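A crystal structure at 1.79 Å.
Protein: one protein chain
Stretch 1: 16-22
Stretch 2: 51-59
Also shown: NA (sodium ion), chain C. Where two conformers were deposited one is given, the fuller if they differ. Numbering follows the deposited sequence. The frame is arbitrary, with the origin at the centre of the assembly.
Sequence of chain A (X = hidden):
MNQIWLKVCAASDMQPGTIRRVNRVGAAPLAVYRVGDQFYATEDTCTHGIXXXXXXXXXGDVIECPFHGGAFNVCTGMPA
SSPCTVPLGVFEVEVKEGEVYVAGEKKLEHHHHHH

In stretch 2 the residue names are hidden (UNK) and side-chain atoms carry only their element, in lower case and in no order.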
ATOM      1  N   PRO A  16       8.305  12.840   3.655  1.00 18.15           N
ATOM      2  CA  PRO A  16       8.999  11.751   2.979  1.00 19.06           C
ATOM      3  C   PRO A  16       9.367  10.652   3.997  1.00 18.56           C
ATOM      4  O   PRO A  16       9.734  10.938   5.158  1.00 16.50           O
ATOM      5  CB  PRO A  16      10.212  12.429   2.320  1.00 20.13           C
ATOM      6  CG  PRO A  16       9.838  13.913   2.295  1.00 20.25           C
ATOM      7  CD  PRO A  16       8.976  14.142   3.509  1.00 19.50           C
ATOM      8  N   GLY A  17       9.255   9.397   3.569  1.00 16.89           N
ATOM      9  CA  GLY A  17       9.576   8.257   4.430  1.00 17.56           C
ATOM     10  C   GLY A  17       8.471   7.949   5.421  1.00 17.89           C
ATOM     11  O   GLY A  17       8.772   7.262   6.417  1.00 20.86           O
ATOM     12  N   THR A  18       7.218   8.318   5.133  1.00 18.18           N
ATOM     13  CA  THR A  18       6.062   8.025   6.025  1.00 19.89           C
ATOM     14  C   THR A  18       5.038   7.153   5.302  1.00 18.39           C
ATOM     15  O   THR A  18       5.052   7.104   4.070  1.00 16.45           O
ATOM     16  CB  THR A  18       5.367   9.269   6.584  1.00 20.08           C
ATOM     17  OG1 THR A  18       4.862  10.097   5.537  1.00 19.28           O
ATOM     18  CG2 THR A  18       6.283  10.066   7.495  1.00 22.84           C
ATOM     19  N   ILE A  19       4.178   6.499   6.078  1.00 18.52           N
ATOM     20  CA  ILE A  19       3.125   5.575   5.557  1.00 17.63           C
ATOM     21  C   ILE A  19       1.814   6.003   6.188  1.00 17.77           C
ATOM     22  O   ILE A  19       1.834   6.345   7.380  1.00 19.47           O
ATOM     23  CB  ILE A  19       3.432   4.092   5.861  1.00 17.72           C
ATOM     24  CG1 ILE A  19       4.908   3.722   5.655  1.00 19.46           C
ATOM     25  CG2 ILE A  19       2.538   3.152   5.063  1.00 16.61           C
ATOM     26  CD1 ILE A  19       5.640   3.389   6.905  1.00 20.01           C
ATOM     27  N   ARG A  20       0.729   5.929   5.441  1.00 17.67           N
ATOM     28  CA  ARG A  20      -0.659   6.118   5.930  1.00 19.46           C
ATOM     29  C   ARG A  20      -1.442   4.864   5.593  1.00 16.82           C
ATOM     30  O   ARG A  20      -1.395   4.416   4.427  1.00 14.92           O
ATOM     31  CB  ARG A  20      -1.374   7.287   5.251  1.00 22.83           C
ATOM     32  CG  ARG A  20      -0.996   8.666   5.766  1.00 28.12           C
ATOM     33  CD  ARG A  20      -1.949   9.155   6.851  1.00 34.69           C
ATOM     34  NE  ARG A  20      -2.047  10.616   6.896  1.00 38.61           N
ATOM     35  CZ  ARG A  20      -1.041  11.425   7.211  1.00 38.46           C
ATOM     36  NH1 ARG A  20      -1.228  12.727   7.254  1.00 43.15           N
ATOM     37  NH2 ARG A  20       0.148  10.944   7.505  1.00 41.29           N
ATOM     38  N   ARG A  21      -2.192   4.358   6.554  1.00 16.07           N
ATOM     39  CA  ARG A  21      -3.142   3.255   6.309  1.00 15.50           C
ATOM     40  C   ARG A  21      -4.457   3.841   5.814  1.00 15.65           C
ATOM     41  O   ARG A  21      -4.890   4.880   6.309  1.00 14.46           O
ATOM     42  CB  ARG A  21      -3.315   2.420   7.567  1.00 16.68           C
ATOM     43  CG  ARG A  21      -4.286   1.269   7.433  1.00 19.52           C
ATOM     44  CD  ARG A  21      -4.233   0.445   8.688  1.00 22.42           C
ATOM     45  NE  ARG A  21      -5.266  -0.549   8.632  1.00 26.63           N
ATOM     46  CZ  ARG A  21      -5.540  -1.371   9.606  1.00 30.26           C
ATOM     47  NH1 ARG A  21      -4.854  -1.298  10.732  1.00 33.91           N
ATOM     48  NH2 ARG A  21      -6.523  -2.233   9.461  1.00 34.93           N
ATOM     49  N   VAL A  22      -5.023   3.198   4.815  1.00 13.54           N
ATOM     50  CA  VAL A  22      -6.329   3.528   4.201  1.00 14.36           C
ATOM     51  C   VAL A  22      -7.278   2.350   4.420  1.00 14.74           C
ATOM     52  O   VAL A  22      -7.052   1.241   3.870  1.00 11.75           O
ATOM     53  CB  VAL A  22      -6.188   3.872   2.714  1.00 14.52           C
ATOM     54  CG1 VAL A  22      -7.547   4.139   2.121  1.00 14.49           C
ATOM     55  CG2 VAL A  22      -5.230   5.035   2.497  1.00 14.80           C
ATOM     56  N   UNK A  51       0.725  -8.862   9.720  1.00 16.13           N
ATOM     57  CA  UNK A  51       1.064  -7.575  10.354  1.00 14.85           C
ATOM     58  C   UNK A  51       0.543  -6.436   9.478  1.00 14.38           C
ATOM     59  O   UNK A  51       0.283  -6.648   8.275  1.00 13.09           O
ATOM     60  c   UNK A  51       2.542  -7.466  10.560  1.00 15.64           C
ATOM     61  N   UNK A  52       0.427  -5.248  10.067  1.00 14.00           N
ATOM     62  CA  UNK A  52       0.144  -4.001   9.315  1.00 13.94           C
ATOM     63  C   UNK A  52       1.471  -3.383   8.858  1.00 13.85           C
ATOM     64  O   UNK A  52       2.255  -2.907   9.699  1.00 13.30           O
ATOM     65  o   UNK A  52      -0.936  -1.871   9.440  1.00 15.04           O
ATOM     66  c   UNK A  52      -0.710  -3.070  10.136  1.00 14.19           C
ATOM     67  N   UNK A  53       1.708  -3.342   7.547  1.00 12.03           N
ATOM     68  CA  UNK A  53       2.914  -2.685   6.991  1.00 12.71           C
ATOM     69  C   UNK A  53       2.961  -1.181   7.302  1.00 12.58           C
ATOM     70  O   UNK A  53       4.063  -0.648   7.391  1.00 13.08           O
ATOM     71  c   UNK A  53       3.264  -4.440   5.148  1.00 11.97           C
ATOM     72  c   UNK A  53       4.575  -4.939   5.743  1.00 13.78           C
ATOM     73  c   UNK A  53       3.256  -4.639   3.657  1.00 12.60           C
ATOM     74  c   UNK A  53       3.026  -2.971   5.490  1.00 12.19           C
ATOM     75  N   UNK A  54       1.821  -0.508   7.461  0.50 12.69           N
ATOM     76  CA  UNK A  54       1.787   0.937   7.814  0.50 12.98           C
ATOM     77  C   UNK A  54       2.314   1.162   9.241  0.50 14.32           C
ATOM     78  O   UNK A  54       2.459   2.334   9.616  0.50 14.58           O
ATOM     79  o   UNK A  54      -0.501   0.810   8.454  0.50 11.87           O
ATOM     80  c   UNK A  54       0.422   1.519   7.653  0.50 12.62           C
ATOM     81  N   UNK A  55       2.597   0.106  10.004  1.00 14.73           N
ATOM     82  CA  UNK A  55       3.257   0.220  11.344  1.00 16.30           C
ATOM     83  C   UNK A  55       4.752  -0.092  11.210  1.00 16.19           C
ATOM     84  O   UNK A  55       5.455  -0.139  12.241  1.00 16.28           O
ATOM     85  c   UNK A  55       0.287  -1.216  13.488  1.00 28.31           C
ATOM     86  o   UNK A  55       0.849  -2.240  13.950  1.00 29.20           O
ATOM     87  c   UNK A  55       2.540  -0.680  12.349  1.00 19.03           C
ATOM     88  c   UNK A  55       1.132  -0.209  12.700  1.00 22.16           C
ATOM     89  o   UNK A  55      -0.949  -0.994  13.632  1.00 29.70           O
ATOM     90  N   UNK A  56       5.230  -0.349   9.987  1.00 14.96           N
ATOM     91  CA  UNK A  56       6.637  -0.657   9.716  1.00 15.01           C
ATOM     92  C   UNK A  56       7.500   0.567   9.470  1.00 15.18           C
ATOM     93  O   UNK A  56       7.163   1.681   9.919  1.00 15.89           O
ATOM     94  N   UNK A  57       8.628   0.338   8.817  1.00 16.29           N
ATOM     95  CA  UNK A  57       9.717   1.310   8.597  1.00 16.70           C
ATOM     96  C   UNK A  57      10.064   1.290   7.120  1.00 16.39           C
ATOM     97  O   UNK A  57      10.379   0.199   6.616  1.00 15.05           O
ATOM     98  c   UNK A  57      12.092   1.890   9.220  1.00 21.30           C
ATOM     99  c   UNK A  57      10.944   0.934   9.436  1.00 19.97           C
ATOM    100  o   UNK A  57      10.491   0.914  10.800  1.00 22.99           O
ATOM    101  N   UNK A  58      10.095   2.450   6.476  1.00 14.74           N
ATOM    102  CA  UNK A  58      10.647   2.539   5.103  1.00 16.09           C
ATOM    103  C   UNK A  58      12.167   2.669   5.141  1.00 16.93           C
ATOM    104  O   UNK A  58      12.714   3.418   5.961  1.00 19.54           O
ATOM    105  c   UNK A  58       8.633   3.511   3.841  1.00 15.70           C
ATOM    106  c   UNK A  58      10.033   3.734   4.378  1.00 15.96           C
ATOM    107  c   UNK A  58       8.666   2.586   2.618  1.00 15.78           C
ATOM    108  c   UNK A  58       7.968   4.838   3.515  1.00 16.83           C
ATOM    109  N   UNK A  59      12.823   1.983   4.224  1.00 15.89           N
ATOM    110  CA  UNK A  59      14.266   2.097   3.965  1.00 18.23           C
ATOM    111  C   UNK A  59      14.365   2.344   2.462  1.00 16.91           C
ATOM    112  O   UNK A  59      14.274   1.365   1.700  1.00 15.35           O
ATOM    113  c   UNK A  59      14.984   0.849   4.456  1.00 19.08           C
ATOM    114  o   UNK A  59      17.124   0.172   5.208  1.00 25.75           O
ATOM    115  c   UNK A  59      16.499   0.939   4.420  1.00 22.60           C
ATOM    116  o   UNK A  59      17.041   1.747   3.635  1.00 24.97           O
TER
HETATM  117 NA    NA C 502      16.817  -1.185   7.112  1.00 12.68          NA
HETATM  118  O   HOH W   1       9.601   4.899   7.643  1.00 23.74           O
HETATM  119  O   HOH W   2       1.336   4.816   9.541  1.00 27.41           O
HETATM  120  O   HOH W   3      -2.045  -0.064  11.165  1.00 27.61           O
HETATM  121  O   HOH W   4      15.684   0.785   8.400  1.00 21.53           O
HETATM  122  O   HOH W   5      16.172  -2.030   9.208  0.50 25.39           O

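Position 51 carries a single side-chain carbon and lies out of reach of stretch 1. One carbon and nothing more is alanine, Ala51.

Position 52 has one carbon followed by one oxygen, unbranched; its CA-to-CB bond points toward stretch 1, and the oxygen lies 4.1 Å from CD of Arg21. One carbon and a hydroxyl make this serine, Ser52. The short hydroxyl leaves room for the extended arginine and accepts a hydrogen bond from water 3 (2.7 Å from that water's O to Ser52 OG).

Position 53 shows four carbons, forked at the second, and no heteroatom: leucine. The side chain of Leu53 leads away from stretch 1 into a buried setting, as suits an apolar group.

At position 54 there is again one carbon and then one oxygen. The oxygen comes within 3.4 Å of CB of Arg21, while the CA is 3.6 Å from CG2 of Ile19. This is Ser54, small enough for the strand to pack closely against its backbone; its OG lies 2.9 Å from OG of Ser52.

Position 55 has three carbons, the third bearing two oxygens, and makes no direct contact with stretch 1. The carboxylate identifies Glu55, whose exposed side chain accepts a hydrogen bond from water 3 (2.9 Å from the water O to Glu55 OE2).

Position 56 has no side-chain atoms, hence Gly56. A CB here would be crowded by O of Leu53, only 3.0 Å from its ideal place. The residue closes the turn, its N donating to that same O of Leu53 (2.9 Å), and its own O lies 3.8 Å from CD1 of Ile19.

Position 57 has one carbon carrying one oxygen and one carbon, the branching of threonine. Thr57 points away from stretch 1, and its exposed hydroxyl and beta-branched form suit a strand.

Position 58 has four carbons forked at the second. One terminal carbon lies 3.9 Å from CG1 of Ile19 and 3.7 Å from C of Gly17, so Leu58 offers CD1 to an apolar contact.

Position 59 has two carbons, the second with two oxygens: Asp59. Out of reach of stretch 1, it binds sodium through OD2 at 2.4 Å from NA.

The contact thus rests on packing of Ile19 against Ser54 and Leu58, without direct hydrogen bonds between the stretches. Water supplies the polar links: water 1 donates to O of Gly17 and accepts from N of Leu58, water 2 donates to O of both Ile19 and Ser54, and water 3 joins Arg21 to Ser52 and Glu55.

Stretch 2 (51-59) ASLSEGTLD
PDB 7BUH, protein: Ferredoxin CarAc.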